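Local coordinates for protein glutathione S-transferase (Rhodospirillum rubrum F11, PDB 4O7H) that probably catalyses the conjugation of glutathione to electrophilic compounds, as a two-subunit member of the glutathione S-transferase family, at residues M1-H6 and D26-I31; G8-A13 and E49-V54; V111-L116 and S127-A132; L116-S121 and S209-P214; T139-I144 and V179-H184. All coordinates share one frame; numbering follows the deposited sequence.

In the fold
Contacts 1 and 2 belong to the thioredoxin-like N-terminal domain, contacts 3, 4 and 5 to the helical part that follows. Contact 1 is a surface strand pair, rich in backbone hydrogen bonds and charged side chains. Contact 2 (centres about 10 Å apart) is buried, small and mostly apolar, with a water bridging S10 and V50; the two meet where strands 3-6 and 52-54 run side by side. Contacts 3 and 4, both at the surface, share L116 near the end of helix 85-119: one mixes charge with aliphatic packing, the other seats the C-terminal chain. L9 of contact 2 packs on both. Contact 5, partly buried and apolar, lies farther along helix 127-150, which contact 3 also uses.

Contact 1: M1-H6 and D26-I31; sequences MRRLYH and DYEAVI
R2 NH1 donates to the backbone O of D26 at 2.8 Å; the acceptor lies in the guanidinium plane, and the donor sits on a lone pair of the carbonyl. Water 1 also accepts from R2 NH1 and from D26 N, while R2 NE forms a salt bridge with E55 and R2 NH2 bonds Y75 OH. A longer salt bridge joins R3 NH2 to E28 OE1 at 3.3 Å, the planes 88° apart and the nitrogen above the carboxylate plane. R3 NH1 donates to Y5 OH at 3.0 Å. The backbones pair as parallel strands: E28 N to R2 O, L4 N to E28 O, V30 N to L4 O and H6 N to V30 O. On the face shared by R3, Y5 and V30, V30 CG2 reaches R3 CG at 3.4 Å and lies over one face of its guanidinium, toward the rim, while V30 CG1 touches Y5 CE2 at 3.7 Å. On the opposite face, that of L4 and H6, L4 CB meets Y27 CD2 at 3.8 Å. Helix 11-22, the helix of this beta-alpha-beta unit, covers that face, and its R17 NE hydrogen-bonds Y27 OH; strand 52-54 flanks strand 3-6 on its other edge.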
# COMPACT_ATOMS: atom_id res chain seq x y z
N MET A 1 -11.30 9.37 25.15
CA MET A 1 -11.31 7.90 24.88
C MET A 1 -10.73 7.66 23.48
O MET A 1 -10.57 8.59 22.68
CB MET A 1 -12.70 7.32 24.91
CG MET A 1 -13.62 7.73 23.77
SD MET A 1 -15.24 6.88 23.78
CE MET A 1 -14.77 5.21 23.35
N ARG A 2 -10.44 6.41 23.19
CA ARG A 2 -9.87 6.03 21.87
C ARG A 2 -10.75 6.51 20.76
O ARG A 2 -11.96 6.36 20.82
CB ARG A 2 -9.76 4.50 21.84
CG ARG A 2 -9.25 3.89 20.58
CD ARG A 2 -9.22 2.39 20.59
NE ARG A 2 -8.40 1.78 21.61
CZ ARG A 2 -8.84 1.06 22.65
NH1 ARG A 2 -10.13 0.82 22.80
NH2 ARG A 2 -7.98 0.53 23.48
N ARG A 3 -10.16 7.06 19.68
CA ARG A 3 -10.94 7.69 18.62
C ARG A 3 -10.39 7.33 17.26
O ARG A 3 -9.16 7.14 17.10
CB ARG A 3 -10.88 9.19 18.78
CG ARG A 3 -11.32 10.06 17.66
CD ARG A 3 -10.81 11.45 18.11
NE ARG A 3 -11.68 11.88 19.21
CZ ARG A 3 -12.03 13.13 19.41
NH1 ARG A 3 -11.50 14.07 18.67
NH2 ARG A 3 -12.93 13.42 20.34
N LEU A 4 -11.29 7.20 16.31
CA LEU A 4 -10.91 6.96 14.91
C LEU A 4 -11.48 8.07 14.03
O LEU A 4 -12.71 8.28 13.93
CB LEU A 4 -11.44 5.59 14.44
CG LEU A 4 -10.99 5.26 13.03
CD1 LEU A 4 -9.52 4.90 13.05
CD2 LEU A 4 -11.86 4.20 12.40
N TYR A 5 -10.59 8.80 13.38
CA TYR A 5 -10.96 9.71 12.33
C TYR A 5 -11.21 8.93 11.07
O TYR A 5 -10.32 8.16 10.58
CB TYR A 5 -9.89 10.80 12.12
CG TYR A 5 -9.76 11.78 13.26
CD1 TYR A 5 -8.94 11.51 14.35
CD2 TYR A 5 -10.51 12.94 13.27
CE1 TYR A 5 -8.84 12.37 15.42
CE2 TYR A 5 -10.43 13.81 14.33
CZ TYR A 5 -9.62 13.52 15.40
OH TYR A 5 -9.51 14.42 16.48
N HIS A 6 -12.39 9.11 10.49
CA HIS A 6 -12.79 8.29 9.35
C HIS A 6 -13.71 9.07 8.40
O HIS A 6 -14.18 10.18 8.73
CB HIS A 6 -13.50 7.02 9.84
CG HIS A 6 -14.95 7.22 10.14
ND1 HIS A 6 -15.95 6.78 9.29
CD2 HIS A 6 -15.58 7.79 11.19
CE1 HIS A 6 -17.12 7.12 9.79
NE2 HIS A 6 -16.93 7.72 10.95
N ASP A 26 -13.40 -0.62 22.00
CA ASP A 26 -14.31 0.49 21.92
C ASP A 26 -13.60 1.72 21.31
O ASP A 26 -12.42 1.91 21.52
CB ASP A 26 -14.80 0.84 23.32
CG ASP A 26 -15.59 -0.30 23.97
OD1 ASP A 26 -16.32 -1.02 23.25
OD2 ASP A 26 -15.48 -0.46 25.20
N TYR A 27 -14.34 2.52 20.59
CA TYR A 27 -13.82 3.75 20.04
C TYR A 27 -14.92 4.73 19.69
O TYR A 27 -16.06 4.35 19.41
CB TYR A 27 -12.93 3.49 18.79
CG TYR A 27 -13.74 3.07 17.61
CD1 TYR A 27 -14.23 1.75 17.50
CD2 TYR A 27 -14.11 3.98 16.60
CE1 TYR A 27 -14.99 1.38 16.41
CE2 TYR A 27 -14.87 3.61 15.52
CZ TYR A 27 -15.33 2.31 15.42
OH TYR A 27 -16.09 1.98 14.35
N GLU A 28 -14.54 6.00 19.65
CA GLU A 28 -15.40 7.06 19.16
C GLU A 28 -15.12 7.35 17.69
O GLU A 28 -13.96 7.65 17.32
CB GLU A 28 -15.18 8.35 19.96
CG GLU A 28 -16.02 9.51 19.47
CD GLU A 28 -15.75 10.81 20.26
OE1 GLU A 28 -14.82 10.85 21.12
OE2 GLU A 28 -16.47 11.79 19.98
N ALA A 29 -16.12 7.22 16.86
CA ALA A 29 -15.97 7.49 15.43
C ALA A 29 -16.13 8.95 15.17
O ALA A 29 -17.19 9.54 15.53
CB ALA A 29 -16.98 6.73 14.58
N VAL A 30 -15.12 9.55 14.54
CA VAL A 30 -15.14 10.98 14.23
C VAL A 30 -14.97 11.22 12.74
O VAL A 30 -13.96 10.82 12.15
CB VAL A 30 -14.04 11.71 15.00
CG1 VAL A 30 -14.07 13.21 14.70
CG2 VAL A 30 -14.17 11.43 16.48
N ILE A 31 -15.95 11.82 12.10
CA ILE A 31 -15.89 12.09 10.69
C ILE A 31 -14.93 13.23 10.38
O ILE A 31 -15.00 14.30 11.01
CB ILE A 31 -17.27 12.43 10.10
CG1 ILE A 31 -18.21 11.24 10.35
CG2 ILE A 31 -17.14 12.79 8.63
CD1 ILE A 31 -19.71 11.49 10.17
O HOH W 1 -11.83 -0.95 24.44

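Contact 2: G8-A13 and E49-V54; sequences GLSPAA and EVPVLV
A12 and A13, in the first turn of helix 11-22, pack on P51, the cis-proline that leads into strand 52-54, as in other thioredoxin-like folds. In glutathione S-transferase relatives this loop and the start of the first helix border the glutathione site, so the same is probable here. S10 is the N-cap: with OG anti to its backbone N (chi1 168°), the hydroxyl accepts from A13 N at 3.0 Å. Water 2 lies 2.7 Å from S10 OG and donates to V50 O, so helix start and loop are joined through water, with no direct hydrogen bond between them. V50 holds CG2 between its backbone N and carbonyl carbon, and from there CG2 rests 3.8 Å from S10 CB. P51, after its cis peptide, turns its ring to the helix: P51 CB lies 4.0 Å from A13 CB, P51 CG is near A12 O, and P51 CD touches A12 CB at 3.7 Å.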
# COMPACT_ATOMS: atom_id res chain seq x y z
N GLY A 8 -16.99 7.68 5.48
CA GLY A 8 -17.64 6.52 4.89
C GLY A 8 -17.15 6.14 3.52
O GLY A 8 -17.37 4.99 3.11
N LEU A 9 -16.50 7.04 2.78
CA LEU A 9 -16.06 6.69 1.46
C LEU A 9 -14.67 6.07 1.41
O LEU A 9 -14.16 5.78 0.37
CB LEU A 9 -16.04 7.97 0.60
CG LEU A 9 -17.44 8.55 0.39
CD1 LEU A 9 -17.31 9.69 -0.59
CD2 LEU A 9 -18.37 7.49 -0.19
N SER A 10 -14.04 5.89 2.57
CA SER A 10 -12.66 5.42 2.61
C SER A 10 -12.64 3.91 2.87
O SER A 10 -13.06 3.50 3.95
CB SER A 10 -11.93 6.09 3.77
OG SER A 10 -10.64 5.46 4.04
N PRO A 11 -12.13 3.11 1.92
CA PRO A 11 -12.03 1.69 2.22
C PRO A 11 -11.11 1.38 3.37
O PRO A 11 -11.39 0.45 4.14
CB PRO A 11 -11.52 1.07 0.93
CG PRO A 11 -10.97 2.21 0.14
CD PRO A 11 -11.70 3.42 0.54
N ALA A 12 -10.01 2.10 3.49
CA ALA A 12 -9.10 1.85 4.57
C ALA A 12 -9.72 2.15 5.93
O ALA A 12 -9.50 1.45 6.91
CB ALA A 12 -7.84 2.67 4.40
N ALA A 13 -10.47 3.23 6.00
CA ALA A 13 -11.13 3.58 7.24
C ALA A 13 -12.21 2.59 7.58
O ALA A 13 -12.34 2.20 8.77
CB ALA A 13 -11.67 5.01 7.18
N GLU A 49 -5.09 12.27 5.02
CA GLU A 49 -6.00 11.16 4.77
C GLU A 49 -6.56 10.61 6.06
O GLU A 49 -5.91 10.69 7.10
CB GLU A 49 -5.26 10.02 4.09
CG GLU A 49 -4.51 10.41 2.82
CD GLU A 49 -5.33 10.36 1.57
OE1 GLU A 49 -6.61 10.34 1.65
OE2 GLU A 49 -4.67 10.31 0.47
N VAL A 50 -7.74 9.99 5.95
CA VAL A 50 -8.21 9.04 6.93
C VAL A 50 -7.83 7.60 6.49
O VAL A 50 -7.66 7.34 5.30
CB VAL A 50 -9.72 9.13 7.17
CG1 VAL A 50 -10.05 10.47 7.83
CG2 VAL A 50 -10.50 8.91 5.87
N PRO A 51 -7.72 6.66 7.44
CA PRO A 51 -7.95 6.73 8.89
C PRO A 51 -6.78 7.22 9.70
O PRO A 51 -5.60 7.10 9.31
CB PRO A 51 -8.24 5.29 9.28
CG PRO A 51 -7.43 4.49 8.29
CD PRO A 51 -7.45 5.27 7.01
N VAL A 52 -7.13 7.79 10.86
CA VAL A 52 -6.14 8.09 11.89
C VAL A 52 -6.72 7.60 13.23
O VAL A 52 -7.86 7.97 13.58
CB VAL A 52 -5.88 9.61 12.00
CG1 VAL A 52 -4.87 9.90 13.09
CG2 VAL A 52 -5.35 10.13 10.66
N LEU A 53 -5.95 6.81 13.95
CA LEU A 53 -6.32 6.32 15.28
C LEU A 53 -5.59 7.14 16.34
O LEU A 53 -4.36 7.32 16.25
CB LEU A 53 -5.96 4.86 15.42
CG LEU A 53 -6.26 4.13 16.75
CD1 LEU A 53 -7.76 3.93 16.93
CD2 LEU A 53 -5.50 2.84 16.80
N VAL A 54 -6.35 7.62 17.34
CA VAL A 54 -5.74 8.32 18.51
C VAL A 54 -6.16 7.56 19.79
O VAL A 54 -7.37 7.40 20.09
CB VAL A 54 -6.14 9.79 18.58
CG1 VAL A 54 -5.35 10.49 19.70
CG2 VAL A 54 -5.96 10.47 17.23
O HOH W 2 -8.88 6.94 2.69

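Contact 3: V111-L116 and S127-A132; sequences VREKLL and SRQIRA
E113 and I130 mark the closest backbone approach of two helices of the all-alpha part of the glutathione S-transferase fold; the axes of 111-116 and 127-132 cross at -109°, 9.5 Å apart at closest. Segment V111-L116 includes a pi-type turn, V111 O accepting from both L115 N and L116 N. Along the E113 side chain, CB packs on I130 CG1 at 3.8 Å. CG, anti to the carbonyl carbon (chi1 -60°), then meets Q129 CB at 3.9 Å. A bend at chi2 (-55°) brings CD, and with it the carboxylate, to the R112 guanidinium: OE2 accepts from R112 NE at 2.6 Å in a salt bridge, on the anti side but tilted from the carboxylate plane. OE1 finds partners in K117 NZ and in D126 N, just ahead of the second helix, so the acid ties the two helices. R112 NH2 also lies close to Q129 OE1, too close for the bond's detail to be trusted. On the other flank I130 CD1 touches K114 CG at 3.8 Å.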
# COMPACT_ATOMS: atom_id res chain seq x y z
N VAL A 111 -15.73 4.70 -6.84
CA VAL A 111 -15.99 5.57 -5.72
C VAL A 111 -15.87 7.06 -6.11
O VAL A 111 -16.70 7.88 -5.73
CB VAL A 111 -15.09 5.25 -4.49
CG1 VAL A 111 -15.21 6.31 -3.41
CG2 VAL A 111 -15.45 3.90 -3.96
N ARG A 112 -14.84 7.37 -6.89
CA ARG A 112 -14.59 8.75 -7.24
C ARG A 112 -15.79 9.23 -8.09
O ARG A 112 -16.40 10.25 -7.80
CB ARG A 112 -13.28 8.91 -8.04
CG ARG A 112 -12.94 10.37 -8.33
CD ARG A 112 -11.74 10.50 -9.25
NE ARG A 112 -11.91 9.73 -10.46
CZ ARG A 112 -11.19 8.68 -10.81
NH1 ARG A 112 -10.19 8.24 -10.03
NH2 ARG A 112 -11.49 8.05 -11.94
N GLU A 113 -16.08 8.45 -9.13
CA GLU A 113 -17.03 8.88 -10.15
C GLU A 113 -18.47 8.84 -9.68
O GLU A 113 -19.27 9.74 -10.01
CB GLU A 113 -16.86 8.06 -11.42
CG GLU A 113 -15.48 8.16 -12.07
CD GLU A 113 -15.06 9.59 -12.36
OE1 GLU A 113 -15.93 10.41 -12.76
OE2 GLU A 113 -13.86 9.91 -12.19
N LYS A 114 -18.82 7.84 -8.89
CA LYS A 114 -20.22 7.68 -8.49
C LYS A 114 -20.57 8.14 -7.10
O LYS A 114 -21.75 8.40 -6.81
CB LYS A 114 -20.62 6.22 -8.65
CG LYS A 114 -20.55 5.84 -10.12
CD LYS A 114 -21.11 4.49 -10.37
CE LYS A 114 -22.61 4.48 -10.20
NZ LYS A 114 -23.13 3.18 -10.70
N LEU A 115 -19.58 8.24 -6.21
CA LEU A 115 -19.86 8.60 -4.87
C LEU A 115 -19.27 9.95 -4.52
O LEU A 115 -20.01 10.86 -4.11
CB LEU A 115 -19.37 7.52 -3.91
CG LEU A 115 -19.99 6.16 -4.17
CD1 LEU A 115 -19.49 5.14 -3.14
CD2 LEU A 115 -21.52 6.25 -4.14
N LEU A 116 -17.96 10.10 -4.65
CA LEU A 116 -17.32 11.34 -4.23
C LEU A 116 -17.84 12.51 -5.06
O LEU A 116 -18.13 13.55 -4.51
CB LEU A 116 -15.78 11.27 -4.34
CG LEU A 116 -15.13 12.59 -3.87
CD1 LEU A 116 -15.43 12.90 -2.41
CD2 LEU A 116 -13.63 12.59 -4.12
N SER A 127 -17.97 8.13 -17.72
CA SER A 127 -18.51 6.82 -18.08
C SER A 127 -17.46 5.80 -18.48
O SER A 127 -17.67 4.60 -18.33
CB SER A 127 -19.52 6.98 -19.23
OG SER A 127 -20.67 7.69 -18.78
N ARG A 128 -16.34 6.27 -19.02
CA ARG A 128 -15.23 5.42 -19.41
C ARG A 128 -14.60 4.73 -18.18
O ARG A 128 -14.32 3.53 -18.18
CB ARG A 128 -14.18 6.27 -20.10
N GLN A 129 -14.35 5.54 -17.15
CA GLN A 129 -13.79 5.06 -15.87
C GLN A 129 -14.78 4.08 -15.22
O GLN A 129 -14.37 3.05 -14.69
CB GLN A 129 -13.57 6.23 -14.92
CG GLN A 129 -12.50 7.23 -15.34
CD GLN A 129 -11.14 6.87 -14.79
OE1 GLN A 129 -11.02 6.32 -13.69
NE2 GLN A 129 -10.11 7.19 -15.54
N ILE A 130 -16.07 4.38 -15.31
CA ILE A 130 -17.11 3.53 -14.72
C ILE A 130 -17.21 2.18 -15.42
O ILE A 130 -17.30 1.13 -14.77
CB ILE A 130 -18.48 4.28 -14.68
CG1 ILE A 130 -18.45 5.40 -13.65
CG2 ILE A 130 -19.63 3.31 -14.39
CD1 ILE A 130 -19.60 6.39 -13.76
N ARG A 131 -17.15 2.18 -16.75
CA ARG A 131 -17.22 0.92 -17.49
C ARG A 131 -16.03 0.02 -17.16
O ARG A 131 -16.18 -1.19 -17.06
CB ARG A 131 -17.32 1.16 -19.03
N ALA A 132 -14.85 0.61 -17.02
CA ALA A 132 -13.63 -0.15 -16.75
C ALA A 132 -13.74 -0.79 -15.36
O ALA A 132 -13.48 -1.98 -15.20
CB ALA A 132 -12.41 0.77 -16.82

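Contact 4: L116-S121 and S209-P214; sequences LKRVIS and SPIRPP
V119 CG2 is the tight point here, 3.6 Å from I211 CD1 and 3.4 Å from S209 O. It stands anti to its own carbonyl carbon, and the valine and isoleucine side chains cross at about a right angle. I211 is buried; its chi2 of 106°, well off the staggered values, puts CD1 at the valine. The peptide before P210 is cis, and the proline's CD lies 3.8 Å from R118 O and a looser 4.1 Å from V119 CA. W35 and I208 also pack on V119 on this inner, largely apolar side. The outer side belongs to R118, which is exposed. Its guanidinium spreads over I211, with CG1 3.7 Å above the plane and over its centre, so that the flat cation lids the isoleucine. The bend at chi3 (50°) places NE within 3.8 Å of I211 CG1. R118 NH2 comes within 3.3 Å of P210 O, but at a poor angle, and no hydrogen bond crosses between the segments. The chain after helix 201-205 is thus laid over the last turn of helix 85-119, I211 O being held by Y175 OH. The tail packs on the end of the long first helix of the all-alpha domain, close to L9 of the thioredoxin-like domain, as in many glutathione S-transferases.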
# COMPACT_ATOMS: atom_id res chain seq x y z
N LEU A 116 -17.96 10.10 -4.65
CA LEU A 116 -17.32 11.34 -4.23
C LEU A 116 -17.84 12.51 -5.06
O LEU A 116 -18.13 13.55 -4.51
CB LEU A 116 -15.78 11.27 -4.34
CG LEU A 116 -15.13 12.59 -3.87
CD1 LEU A 116 -15.43 12.90 -2.41
CD2 LEU A 116 -13.63 12.59 -4.12
N LYS A 117 -18.01 12.32 -6.36
CA LYS A 117 -18.40 13.45 -7.20
C LYS A 117 -19.75 13.99 -6.82
O LYS A 117 -19.99 15.19 -6.93
CB LYS A 117 -18.37 13.11 -8.67
CG LYS A 117 -16.97 13.24 -9.23
CD LYS A 117 -16.98 13.49 -10.73
CE LYS A 117 -15.83 12.74 -11.37
NZ LYS A 117 -15.54 13.11 -12.77
N ARG A 118 -20.63 13.11 -6.36
CA ARG A 118 -21.94 13.54 -5.93
C ARG A 118 -21.87 14.22 -4.57
O ARG A 118 -22.62 15.16 -4.30
CB ARG A 118 -22.90 12.37 -5.92
CG ARG A 118 -23.20 11.82 -7.31
CD ARG A 118 -24.26 10.75 -7.23
NE ARG A 118 -25.43 11.18 -6.46
CZ ARG A 118 -26.43 10.37 -6.13
NH1 ARG A 118 -26.42 9.11 -6.52
NH2 ARG A 118 -27.46 10.82 -5.42
N VAL A 119 -20.96 13.77 -3.71
CA VAL A 119 -20.79 14.41 -2.43
C VAL A 119 -20.27 15.86 -2.56
O VAL A 119 -20.72 16.72 -1.82
CB VAL A 119 -19.86 13.61 -1.50
CG1 VAL A 119 -19.57 14.41 -0.26
CG2 VAL A 119 -20.52 12.30 -1.14
N ILE A 120 -19.34 16.11 -3.48
CA ILE A 120 -18.78 17.47 -3.69
C ILE A 120 -19.35 18.11 -4.97
O ILE A 120 -20.23 17.53 -5.63
CB ILE A 120 -17.23 17.45 -3.77
CG1 ILE A 120 -16.76 16.95 -5.13
CG2 ILE A 120 -16.62 16.60 -2.66
CD1 ILE A 120 -15.31 16.51 -5.18
N SER A 121 -18.86 19.29 -5.35
CA SER A 121 -19.30 19.92 -6.61
C SER A 121 -18.90 19.09 -7.85
O SER A 121 -19.30 19.40 -8.98
CB SER A 121 -18.71 21.34 -6.75
OG SER A 121 -19.01 22.18 -5.64
N SER A 209 -24.41 11.12 2.65
CA SER A 209 -25.26 12.07 1.94
C SER A 209 -24.54 12.59 0.70
O SER A 209 -23.33 12.86 0.74
CB SER A 209 -25.62 13.21 2.88
OG SER A 209 -26.36 14.20 2.18
N PRO A 210 -25.25 12.75 -0.42
CA PRO A 210 -26.68 12.56 -0.65
C PRO A 210 -26.98 11.26 -1.39
O PRO A 210 -27.97 11.17 -2.14
CB PRO A 210 -27.00 13.73 -1.59
CG PRO A 210 -25.81 13.76 -2.48
CD PRO A 210 -24.63 13.41 -1.58
N ILE A 211 -26.11 10.26 -1.26
CA ILE A 211 -26.30 9.06 -2.05
C ILE A 211 -27.11 8.01 -1.26
O ILE A 211 -26.81 7.70 -0.11
CB ILE A 211 -24.96 8.44 -2.51
CG1 ILE A 211 -24.13 9.45 -3.30
CG2 ILE A 211 -25.21 7.22 -3.36
CD1 ILE A 211 -22.95 10.01 -2.54
N ARG A 212 -28.19 7.54 -1.86
CA ARG A 212 -29.02 6.52 -1.22
C ARG A 212 -28.41 5.19 -1.64
O ARG A 212 -28.18 5.01 -2.81
CB ARG A 212 -30.47 6.63 -1.74
CG ARG A 212 -31.15 7.94 -1.33
N PRO A 213 -28.06 4.29 -0.69
CA PRO A 213 -27.52 3.04 -1.22
C PRO A 213 -28.66 2.21 -1.81
O PRO A 213 -29.85 2.55 -1.62
CB PRO A 213 -26.97 2.32 0.02
CG PRO A 213 -27.77 2.86 1.13
CD PRO A 213 -28.08 4.29 0.79
N PRO A 214 -28.30 1.17 -2.54
CA PRO A 214 -29.33 0.32 -3.11
C PRO A 214 -30.14 -0.41 -2.09
O PRO A 214 -29.71 -0.59 -0.94
CB PRO A 214 -28.55 -0.67 -3.98
CG PRO A 214 -27.15 -0.52 -3.65
CD PRO A 214 -26.95 0.77 -2.96

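Contact 5: T139-I144 and V179-H184; sequences THLRYI and VPWEDH
L141 of helix 127-150 fits against the loop V179-H184, which in the helical C-terminal domain leads to helix 185-195; the loop has an inverse gamma turn at P180, and H184 is the N-cap residue. L141 CB makes a CH-pi contact over the H184 ring, 3.6 Å from its centroid and 18° off the normal. Beyond CG the two methyls part. CD1 reaches P180 CD at 3.8 Å and V179 CG1 at 3.9 Å, while CD2 lies 4.2 Å from W181 CZ3. V179 CG1 in turn sits over the centre of the W181 ring, whose NE1 bonds D174. At the edge of the imidazole, R142 CG is 3.5 Å from H184 NE2. No hydrogen bond links the two segments; within the loop, a weak bond from H184 ND1 to P180 O (3.5 Å) helps orient the ring. Helix and loop are therefore joined by apolar fit, and R142 NH1, 4.7 Å from H184 NE2, would probably disfavour a second proton on the imidazole.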
# COMPACT_ATOMS: atom_id res chain seq x y z
N THR A 139 -13.23 -9.96 -12.61
CA THR A 139 -11.99 -10.73 -12.46
C THR A 139 -11.69 -10.96 -10.99
O THR A 139 -11.30 -12.05 -10.58
CB THR A 139 -10.82 -9.98 -13.09
OG1 THR A 139 -11.19 -9.53 -14.41
CG2 THR A 139 -9.61 -10.85 -13.16
N HIS A 140 -11.91 -9.91 -10.21
CA HIS A 140 -11.72 -10.02 -8.75
C HIS A 140 -12.70 -10.94 -8.05
O HIS A 140 -12.31 -11.67 -7.13
CB HIS A 140 -11.72 -8.65 -8.11
CG HIS A 140 -10.54 -7.86 -8.52
ND1 HIS A 140 -9.33 -7.96 -7.87
CD2 HIS A 140 -10.36 -6.99 -9.55
CE1 HIS A 140 -8.44 -7.20 -8.50
NE2 HIS A 140 -9.04 -6.63 -9.53
N LEU A 141 -13.97 -10.84 -8.44
CA LEU A 141 -14.95 -11.76 -7.91
C LEU A 141 -14.69 -13.20 -8.28
O LEU A 141 -14.91 -14.07 -7.46
CB LEU A 141 -16.36 -11.37 -8.31
CG LEU A 141 -16.84 -10.10 -7.61
CD1 LEU A 141 -18.01 -9.50 -8.38
CD2 LEU A 141 -17.21 -10.33 -6.14
N ARG A 142 -14.18 -13.46 -9.49
CA ARG A 142 -13.82 -14.83 -9.88
C ARG A 142 -12.69 -15.36 -8.99
O ARG A 142 -12.68 -16.55 -8.59
CB ARG A 142 -13.41 -14.92 -11.37
CG ARG A 142 -14.54 -14.74 -12.36
CD ARG A 142 -14.19 -15.32 -13.75
NE ARG A 142 -13.06 -14.63 -14.35
CZ ARG A 142 -13.16 -13.49 -15.02
NH1 ARG A 142 -14.34 -12.91 -15.18
NH2 ARG A 142 -12.07 -12.93 -15.52
N TYR A 143 -11.74 -14.48 -8.66
CA TYR A 143 -10.64 -14.88 -7.80
C TYR A 143 -11.08 -15.18 -6.39
O TYR A 143 -10.67 -16.14 -5.77
CB TYR A 143 -9.55 -13.79 -7.82
CG TYR A 143 -8.28 -14.16 -7.15
CD1 TYR A 143 -7.71 -15.42 -7.33
CD2 TYR A 143 -7.64 -13.27 -6.31
CE1 TYR A 143 -6.52 -15.76 -6.70
CE2 TYR A 143 -6.46 -13.59 -5.68
CZ TYR A 143 -5.90 -14.83 -5.88
OH TYR A 143 -4.76 -15.21 -5.25
N ILE A 144 -11.93 -14.32 -5.84
CA ILE A 144 -12.51 -14.58 -4.54
C ILE A 144 -13.24 -15.92 -4.51
O ILE A 144 -13.08 -16.71 -3.60
CB ILE A 144 -13.46 -13.42 -4.14
CG1 ILE A 144 -12.65 -12.15 -3.87
CG2 ILE A 144 -14.32 -13.81 -2.96
CD1 ILE A 144 -13.49 -10.92 -3.65
N VAL A 179 -21.89 -4.09 -7.97
CA VAL A 179 -21.39 -5.45 -7.85
C VAL A 179 -22.31 -6.44 -8.55
O VAL A 179 -23.48 -6.55 -8.16
CB VAL A 179 -21.18 -5.89 -6.41
CG1 VAL A 179 -20.44 -7.17 -6.39
CG2 VAL A 179 -20.41 -4.85 -5.61
N PRO A 180 -21.78 -7.22 -9.51
CA PRO A 180 -22.57 -8.25 -10.22
C PRO A 180 -22.62 -9.55 -9.43
O PRO A 180 -22.06 -10.60 -9.82
CB PRO A 180 -21.81 -8.38 -11.55
CG PRO A 180 -20.39 -8.16 -11.16
CD PRO A 180 -20.43 -7.10 -10.09
N TRP A 181 -23.26 -9.49 -8.27
CA TRP A 181 -23.23 -10.57 -7.32
C TRP A 181 -23.70 -11.91 -7.92
O TRP A 181 -23.12 -12.96 -7.65
CB TRP A 181 -24.10 -10.28 -6.10
CG TRP A 181 -23.62 -9.18 -5.20
CD1 TRP A 181 -24.24 -8.03 -4.95
CD2 TRP A 181 -22.40 -9.18 -4.43
NE1 TRP A 181 -23.50 -7.27 -4.06
CE2 TRP A 181 -22.38 -7.97 -3.71
CE3 TRP A 181 -21.37 -10.08 -4.26
CZ2 TRP A 181 -21.32 -7.62 -2.86
CZ3 TRP A 181 -20.32 -9.74 -3.40
CH2 TRP A 181 -20.32 -8.52 -2.71
N GLU A 182 -24.76 -11.87 -8.71
CA GLU A 182 -25.32 -13.15 -9.13
C GLU A 182 -24.49 -13.82 -10.22
O GLU A 182 -24.67 -15.00 -10.52
CB GLU A 182 -26.77 -12.97 -9.55
CG GLU A 182 -27.66 -12.54 -8.38
CD GLU A 182 -27.98 -13.63 -7.38
OE1 GLU A 182 -27.39 -14.75 -7.41
OE2 GLU A 182 -28.87 -13.41 -6.54
N ASP A 183 -23.54 -13.09 -10.79
CA ASP A 183 -22.58 -13.73 -11.69
C ASP A 183 -21.50 -14.53 -10.94
O ASP A 183 -20.69 -15.24 -11.56
CB ASP A 183 -21.93 -12.72 -12.62
CG ASP A 183 -22.89 -12.19 -13.64
OD1 ASP A 183 -23.77 -12.96 -14.04
OD2 ASP A 183 -22.74 -11.03 -14.03
N HIS A 184 -21.40 -14.34 -9.62
CA HIS A 184 -20.31 -14.90 -8.81
C HIS A 184 -20.85 -15.42 -7.48
O HIS A 184 -20.56 -14.86 -6.39
CB HIS A 184 -19.26 -13.84 -8.62
CG HIS A 184 -18.67 -13.36 -9.90
ND1 HIS A 184 -19.12 -12.25 -10.57
CD2 HIS A 184 -17.70 -13.90 -10.67
CE1 HIS A 184 -18.44 -12.10 -11.69
NE2 HIS A 184 -17.59 -13.10 -11.78